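Local coordinates for protein PcyX_EBK42635 (Marine metagenome, PDB 5OWG) that probably acts as a ferredoxin-dependent bilin reductase that makes phycoerythrobilin in four-electron reduction of a bilin precursor, at residues Leu84-Pro89 / Lys115-Thr120. Sequence-based numbering, arbitrary orientation.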
loop_
_atom_site.group_PDB
_atom_site.type_symbol
_atom_site.label_atom_id
_atom_site.label_comp_id
_atom_site.label_asym_id
_atom_site.label_seq_id
_atom_site.Cartn_x
_atom_site.Cartn_y
_atom_site.Cartn_z
ATOM N N LEU A 84 14.284 -0.960 8.673
ATOM C CA LEU A 84 14.386 -0.106 9.851
ATOM C C LEU A 84 15.696 0.670 9.972
ATOM O O LEU A 84 15.775 1.554 10.830
ATOM C CB LEU A 84 14.176 -0.954 11.109
ATOM C CG LEU A 84 12.817 -1.663 11.190
ATOM C CD1 LEU A 84 12.747 -2.556 12.418
ATOM C CD2 LEU A 84 11.662 -0.667 11.197
ATOM N N THR A 85 16.724 0.378 9.173
ATOM C CA THR A 85 17.876 1.273 9.092
ATOM C C THR A 85 17.767 2.247 7.927
ATOM O O THR A 85 18.646 3.098 7.759
ATOM C CB THR A 85 19.193 0.491 8.970
ATOM O OG1 THR A 85 19.192 -0.294 7.772
ATOM C CG2 THR A 85 19.413 -0.410 10.177
ATOM N N ASN A 86 16.714 2.139 7.125
ATOM C CA ASN A 86 16.481 3.044 6.011
ATOM C C ASN A 86 15.626 4.218 6.467
ATOM O O ASN A 86 14.738 4.076 7.312
ATOM C CB ASN A 86 15.795 2.303 4.863
ATOM C CG ASN A 86 15.707 3.131 3.598
ATOM O OD1 ASN A 86 15.665 4.361 3.642
ATOM N ND2 ASN A 86 15.674 2.455 2.456
ATOM N N GLY A 87 15.907 5.386 5.897
ATOM C CA GLY A 87 15.174 6.591 6.230
ATOM C C GLY A 87 14.352 7.100 5.066
ATOM O O GLY A 87 13.953 8.269 5.041
ATOM N N GLY A 88 14.085 6.228 4.098
ATOM C CA GLY A 88 13.413 6.623 2.883
ATOM C C GLY A 88 11.935 6.883 3.077
ATOM O O GLY A 88 11.359 6.608 4.136
ATOM N N PRO A 89 11.287 7.425 2.044
ATOM C CA PRO A 89 9.852 7.722 2.140
ATOM C C PRO A 89 8.995 6.465 2.146
ATOM O O PRO A 89 9.506 5.351 2.296
ATOM C CB PRO A 89 9.592 8.579 0.895
ATOM C CG PRO A 89 10.630 8.150 -0.078
ATOM C CD PRO A 89 11.844 7.795 0.731
ATOM N N LYS A 115 11.096 15.797 6.844
ATOM C CA LYS A 115 12.516 15.761 6.515
ATOM C C LYS A 115 12.727 15.695 5.006
ATOM O O LYS A 115 11.781 15.477 4.247
ATOM C CB LYS A 115 13.191 14.566 7.191
ATOM C CG LYS A 115 13.370 14.721 8.693
ATOM C CD LYS A 115 13.922 13.442 9.311
ATOM C CE LYS A 115 15.119 13.701 10.215
ATOM N NZ LYS A 115 16.130 12.613 10.111
ATOM N N ASP A 116 13.972 15.882 4.579
ATOM C CA ASP A 116 14.332 15.846 3.169
ATOM C C ASP A 116 14.944 14.495 2.826
ATOM O O ASP A 116 15.665 13.904 3.636
ATOM C CB ASP A 116 15.316 16.967 2.822
ATOM C CG ASP A 116 14.635 18.178 2.209
ATOM O OD1 ASP A 116 13.623 18.004 1.498
ATOM O OD2 ASP A 116 15.117 19.306 2.436
ATOM N N HIS A 117 14.651 14.009 1.618
ATOM C CA HIS A 117 15.170 12.731 1.170
ATOM C C HIS A 117 15.258 12.739 -0.349
ATOM O O HIS A 117 14.322 13.213 -1.010
ATOM C CB HIS A 117 14.285 11.572 1.634
ATOM C CG HIS A 117 15.017 10.275 1.764
ATOM N ND1 HIS A 117 15.245 9.435 0.694
ATOM C CD2 HIS A 117 15.580 9.676 2.838
ATOM C CE1 HIS A 117 15.914 8.374 1.106
ATOM N NE2 HIS A 117 16.132 8.495 2.403
ATOM N N PRO A 118 16.351 12.232 -0.932
ATOM C CA PRO A 118 16.465 12.265 -2.401
ATOM C C PRO A 118 15.348 11.531 -3.124
ATOM O O PRO A 118 14.886 12.002 -4.171
ATOM C CB PRO A 118 17.833 11.611 -2.658
ATOM C CG PRO A 118 18.594 11.808 -1.400
ATOM C CD PRO A 118 17.589 11.751 -0.294
ATOM N N LEU A 119 14.899 10.385 -2.604
ATOM C CA LEU A 119 13.929 9.578 -3.338
ATOM C C LEU A 119 12.585 10.287 -3.472
ATOM O O LEU A 119 11.844 10.025 -4.425
ATOM C CB LEU A 119 13.749 8.218 -2.661
ATOM C CG LEU A 119 12.800 7.235 -3.356
ATOM C CD1 LEU A 119 13.178 7.038 -4.817
ATOM C CD2 LEU A 119 12.797 5.900 -2.631
ATOM N N THR A 120 12.250 11.176 -2.534
ATOM C CA THR A 120 11.040 11.981 -2.673
ATOM C C THR A 120 11.202 13.013 -3.782
ATOM O O THR A 120 10.387 13.081 -4.710
ATOM C CB THR A 120 10.710 12.676 -1.350
ATOM O OG1 THR A 120 10.622 11.708 -0.297
ATOM C CG2 THR A 120 9.384 13.429 -1.459
#
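A histidine N-cap meets a sheet-connecting loop here: H117, just before helix 118-121, lays its imidazole over G88 and P89. Loop 84-89 joins antiparallel strands 73-82 and 90-96 of the bilin reductase sheet. Residues 115-120 follow edge strand 104-110 and lead into the short helix.

CH-pi contacts join the loop to the H117 ring. G88 CA lies 3.6 Å from the centroid of the H117 ring, over one face and shifted toward NE2. P89 CD adds a second, longer CH-pi contact over that face, 4.1 Å from the ring centroid. CG of H117 stands anti to the backbone N (chi1 -154°), which directs the imidazole to G88. P89 crosses the H117 side chain at about a right angle. G87 O approaches the ring obliquely and comes within 3.1 Å of H117 CD2.

Both ring nitrogens have partners. H117 ND1 accepts a weak but fairly straight bond from L119 N (3.4 Å, 161°), which caps the helix. NE2 is hydrogen-bonded to E186 OE2, which would be expected to polarise the ring. H183 meets the same ring with its plane tilted. Together the two bonds would tend to limit rotation of the imidazole.

In the loop, N86 OD1 accepts from G88 N, two residues on, as in an Asx turn, though the modelled distance is very short. P89 packs on L119 and T120 of the helix. Its CD lies 3.9 Å from L119 CB, and F109 of the edge strand touches both side chains. T120 slides past P89 in the opposite direction. T120 OG1, weakly hydrogen-bonded to F109 O, is 3.5 Å from P89 CB.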